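Local coordinates for protein enoyl-CoA hydratase (Geobacillus kaustophilus, PDB 2PPY) that probably catalyses the reversible hydration of enoyl-CoA thioesters in fatty acid beta-oxidation, as a member of the enoyl-CoA hydratase/isomerase (crotonase) family, at residues 103-117 with 123-137. Sequence-based numbering, arbitrary orientation.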
# COMPACT_ATOMS: atom_id res chain seq x y z
N VAL A 103 -11.45 -20.81 11.44
CA VAL A 103 -12.35 -19.69 11.27
C VAL A 103 -12.78 -19.31 12.69
O VAL A 103 -13.30 -20.14 13.43
CB VAL A 103 -13.60 -20.08 10.44
CG1 VAL A 103 -14.64 -18.97 10.50
CG2 VAL A 103 -13.19 -20.34 9.00
N TYR A 104 -12.55 -18.06 13.06
CA TYR A 104 -12.92 -17.58 14.39
C TYR A 104 -14.26 -16.85 14.37
O TYR A 104 -14.45 -15.87 13.64
CB TYR A 104 -11.83 -16.65 14.94
CG TYR A 104 -10.71 -17.38 15.67
CD1 TYR A 104 -9.89 -18.30 15.00
CD2 TYR A 104 -10.50 -17.18 17.03
CE1 TYR A 104 -8.89 -19.00 15.68
CE2 TYR A 104 -9.51 -17.88 17.72
CZ TYR A 104 -8.71 -18.78 17.04
OH TYR A 104 -7.75 -19.47 17.73
N ILE A 105 -15.20 -17.33 15.18
CA ILE A 105 -16.53 -16.74 15.26
C ILE A 105 -16.78 -16.22 16.68
O ILE A 105 -16.59 -16.95 17.65
CB ILE A 105 -17.63 -17.78 14.95
CG1 ILE A 105 -17.35 -18.45 13.60
CG2 ILE A 105 -19.01 -17.09 14.91
CD1 ILE A 105 -18.32 -19.56 13.28
N ALA A 106 -17.19 -14.97 16.78
CA ALA A 106 -17.49 -14.37 18.07
C ALA A 106 -18.98 -14.57 18.34
O ALA A 106 -19.82 -14.05 17.60
CB ALA A 106 -17.17 -12.90 18.06
N CYS A 107 -19.31 -15.33 19.38
CA CYS A 107 -20.71 -15.58 19.72
C CYS A 107 -21.10 -14.54 20.77
O CYS A 107 -20.82 -14.70 21.95
CB CYS A 107 -20.88 -16.99 20.30
SG CYS A 107 -22.61 -17.45 20.57
N LEU A 108 -21.76 -13.47 20.32
CA LEU A 108 -22.14 -12.39 21.22
C LEU A 108 -23.54 -12.56 21.81
O LEU A 108 -24.55 -12.42 21.12
CB LEU A 108 -22.03 -11.06 20.47
CG LEU A 108 -20.68 -10.86 19.76
CD1 LEU A 108 -20.71 -9.55 18.97
CD2 LEU A 108 -19.54 -10.83 20.79
N GLU A 109 -23.59 -12.84 23.11
CA GLU A 109 -24.86 -13.03 23.81
C GLU A 109 -25.13 -11.94 24.84
O GLU A 109 -26.20 -11.90 25.44
CB GLU A 109 -24.89 -14.40 24.49
CG GLU A 109 -25.01 -15.57 23.53
CD GLU A 109 -24.89 -16.90 24.23
OE1 GLU A 109 -23.77 -17.25 24.65
OE2 GLU A 109 -25.92 -17.60 24.37
N GLY A 110 -24.15 -11.07 25.04
CA GLY A 110 -24.32 -9.99 26.00
C GLY A 110 -23.62 -8.73 25.55
O GLY A 110 -23.18 -8.63 24.41
N HIS A 111 -23.51 -7.75 26.45
CA HIS A 111 -22.85 -6.49 26.13
C HIS A 111 -21.46 -6.75 25.56
O HIS A 111 -20.67 -7.49 26.14
CB HIS A 111 -22.74 -5.61 27.38
CG HIS A 111 -24.06 -5.13 27.90
ND1 HIS A 111 -24.46 -5.32 29.20
CD2 HIS A 111 -25.07 -4.47 27.29
CE1 HIS A 111 -25.67 -4.79 29.37
NE2 HIS A 111 -26.06 -4.27 28.23
N THR A 112 -21.19 -6.12 24.42
CA THR A 112 -19.91 -6.24 23.73
C THR A 112 -19.38 -4.84 23.48
O THR A 112 -19.64 -4.25 22.43
CB THR A 112 -20.09 -6.97 22.37
OG1 THR A 112 -20.70 -8.24 22.59
CG2 THR A 112 -18.75 -7.18 21.69
N VAL A 113 -18.65 -4.30 24.45
CA VAL A 113 -18.14 -2.94 24.33
C VAL A 113 -16.65 -2.79 24.61
O VAL A 113 -16.03 -3.64 25.24
CB VAL A 113 -18.92 -1.98 25.27
CG1 VAL A 113 -20.39 -1.95 24.87
CG2 VAL A 113 -18.79 -2.44 26.71
N GLY A 114 -16.09 -1.68 24.12
CA GLY A 114 -14.67 -1.41 24.29
C GLY A 114 -13.83 -2.61 23.89
O GLY A 114 -14.06 -3.21 22.84
N GLY A 115 -12.86 -2.95 24.73
CA GLY A 115 -12.01 -4.09 24.46
C GLY A 115 -12.79 -5.33 24.10
O GLY A 115 -12.28 -6.21 23.41
N GLY A 116 -14.02 -5.43 24.59
CA GLY A 116 -14.84 -6.59 24.29
C GLY A 116 -15.16 -6.64 22.80
O GLY A 116 -15.10 -7.70 22.17
N LEU A 117 -15.51 -5.49 22.24
CA LEU A 117 -15.82 -5.40 20.82
C LEU A 117 -14.54 -5.56 20.02
O LEU A 117 -14.52 -6.19 18.96
CB LEU A 117 -16.47 -4.06 20.49
CG LEU A 117 -16.74 -3.84 19.00
CD1 LEU A 117 -17.55 -5.01 18.45
CD2 LEU A 117 -17.49 -2.53 18.79
N CYS A 123 -12.07 -11.24 15.25
CA CYS A 123 -12.52 -12.56 14.81
C CYS A 123 -13.02 -12.44 13.36
O CYS A 123 -13.31 -11.34 12.89
CB CYS A 123 -13.65 -13.06 15.71
SG CYS A 123 -13.16 -13.37 17.42
N ASP A 124 -13.12 -13.57 12.67
CA ASP A 124 -13.56 -13.59 11.27
C ASP A 124 -15.04 -13.27 11.09
O ASP A 124 -15.43 -12.67 10.08
CB ASP A 124 -13.26 -14.96 10.64
CG ASP A 124 -11.79 -15.34 10.76
OD1 ASP A 124 -10.94 -14.48 10.48
OD2 ASP A 124 -11.49 -16.51 11.11
N LEU A 125 -15.86 -13.66 12.06
CA LEU A 125 -17.30 -13.42 11.99
C LEU A 125 -17.85 -13.07 13.37
O LEU A 125 -17.27 -13.42 14.39
CB LEU A 125 -18.02 -14.66 11.47
CG LEU A 125 -17.66 -15.21 10.09
CD1 LEU A 125 -18.19 -16.64 9.94
CD2 LEU A 125 -18.24 -14.30 9.01
N ARG A 126 -18.99 -12.38 13.39
CA ARG A 126 -19.65 -11.99 14.63
C ARG A 126 -21.15 -12.27 14.56
O ARG A 126 -21.84 -11.74 13.69
CB ARG A 126 -19.42 -10.50 14.89
CG ARG A 126 -17.98 -10.14 15.28
CD ARG A 126 -17.66 -8.70 14.92
NE ARG A 126 -17.61 -8.53 13.47
CZ ARG A 126 -16.63 -9.01 12.70
NH1 ARG A 126 -15.62 -9.68 13.24
NH2 ARG A 126 -16.68 -8.84 11.38
N PHE A 127 -21.64 -13.12 15.47
CA PHE A 127 -23.07 -13.46 15.54
C PHE A 127 -23.58 -12.94 16.88
O PHE A 127 -22.98 -13.20 17.92
CB PHE A 127 -23.30 -14.98 15.46
CG PHE A 127 -22.81 -15.62 14.18
CD1 PHE A 127 -22.57 -14.87 13.04
CD2 PHE A 127 -22.60 -17.00 14.13
CE1 PHE A 127 -22.12 -15.48 11.85
CE2 PHE A 127 -22.16 -17.62 12.95
CZ PHE A 127 -21.92 -16.86 11.81
N MSE A 128 -24.70 -12.21 16.87
CA MSE A 128 -25.22 -11.64 18.11
C MSE A 128 -26.69 -11.95 18.39
O MSE A 128 -27.50 -12.07 17.47
CB MSE A 128 -25.00 -10.13 18.07
CG MSE A 128 -25.37 -9.38 19.33
SE MSE A 128 -24.62 -7.60 19.28
CE MSE A 128 -23.94 -7.49 21.09
N GLY A 129 -27.03 -12.07 19.68
CA GLY A 129 -28.41 -12.35 20.07
C GLY A 129 -29.28 -11.11 19.96
O GLY A 129 -28.79 -10.00 20.19
N ASP A 130 -30.56 -11.28 19.63
CA ASP A 130 -31.42 -10.10 19.47
C ASP A 130 -31.73 -9.33 20.75
O ASP A 130 -32.41 -8.31 20.71
CB ASP A 130 -32.72 -10.46 18.72
CG ASP A 130 -33.56 -11.52 19.42
OD1 ASP A 130 -34.58 -11.91 18.83
OD2 ASP A 130 -33.21 -11.96 20.53
N GLU A 131 -31.22 -9.81 21.88
CA GLU A 131 -31.42 -9.14 23.16
C GLU A 131 -30.08 -9.08 23.88
O GLU A 131 -30.02 -8.90 25.10
CB GLU A 131 -32.44 -9.90 24.02
CG GLU A 131 -33.82 -10.03 23.40
CD GLU A 131 -34.84 -10.64 24.35
OE1 GLU A 131 -35.14 -10.01 25.39
OE2 GLU A 131 -35.34 -11.75 24.07
N ALA A 132 -29.00 -9.22 23.12
CA ALA A 132 -27.63 -9.22 23.65
C ALA A 132 -27.23 -7.93 24.37
O ALA A 132 -26.28 -7.93 25.14
CB ALA A 132 -26.64 -9.52 22.53
N GLY A 133 -27.93 -6.84 24.10
CA GLY A 133 -27.59 -5.59 24.77
C GLY A 133 -26.94 -4.52 23.92
O GLY A 133 -27.42 -4.21 22.83
N LYS A 134 -25.85 -3.96 24.43
CA LYS A 134 -25.12 -2.87 23.76
C LYS A 134 -23.83 -3.31 23.09
O LYS A 134 -23.13 -4.21 23.56
CB LYS A 134 -24.75 -1.78 24.77
CG LYS A 134 -25.87 -1.27 25.66
CD LYS A 134 -25.29 -0.30 26.69
CE LYS A 134 -26.34 0.23 27.64
NZ LYS A 134 -25.74 1.17 28.64
N ILE A 135 -23.51 -2.66 21.98
CA ILE A 135 -22.28 -2.95 21.26
C ILE A 135 -21.71 -1.62 20.76
O ILE A 135 -22.41 -0.82 20.15
CB ILE A 135 -22.53 -3.93 20.08
CG1 ILE A 135 -21.23 -4.19 19.32
CG2 ILE A 135 -23.62 -3.38 19.16
CD1 ILE A 135 -21.31 -5.38 18.38
N GLY A 136 -20.43 -1.38 21.06
CA GLY A 136 -19.78 -0.15 20.66
C GLY A 136 -18.43 0.06 21.33
O GLY A 136 -17.92 -0.83 22.01
N LEU A 137 -17.86 1.25 21.14
CA LEU A 137 -16.55 1.59 21.70
C LEU A 137 -16.64 2.90 22.50
O LEU A 137 -16.45 3.98 21.95
CB LEU A 137 -15.53 1.73 20.57
CG LEU A 137 -15.30 0.52 19.66
CD1 LEU A 137 -14.42 0.94 18.48
CD2 LEU A 137 -14.64 -0.61 20.43
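With CG turned away from its own carbonyl carbon and set beside its backbone N (chi1 -56°), D124 carries its carboxylate back to the start of strand 103-108, where OD2 accepts the Y104 N-H at 2.7 Å in a nearly straight bond, on the anti side and somewhat out of the carboxylate plane. The same OD2 makes a salt bridge to K216, so an alanine here would probably leave both the Y104 N-H and the lysine charge without their partner. From there the strands run parallel: A106 N bonds to L125 O (2.8 Å), F127 N to A106 O, L108 N to F127 O and G129 N to L108 O. On the face holding I105, L125 and F127, I105 CG2, anti to its backbone N, lies over one face of the F127 ring, 4.0 Å from its centroid and offset toward the rim, a CH-pi contact. On the other face L108 CB packs on M128 CG, and the bent end of that selenomethionine brings CE to T112 OG1 (3.6 Å). Beyond the turn from G129 to A132, 111-113 pairs with 135-136: T112 N meets K134 O at 2.9 Å, and G114, the helix N-cap, donates to G136 O. The H111 ring lies alongside K134, its edge at the K134 backbone N. L117 crosses I135 at roughly a right angle, CD1 to CD1 at 3.8 Å. The crotonase-fold core thus continues from strand 55-60 through 103-108 to 125-129; helix 193-205 packs against C107 and F127, while S161 of a second subunit bonds D124 O.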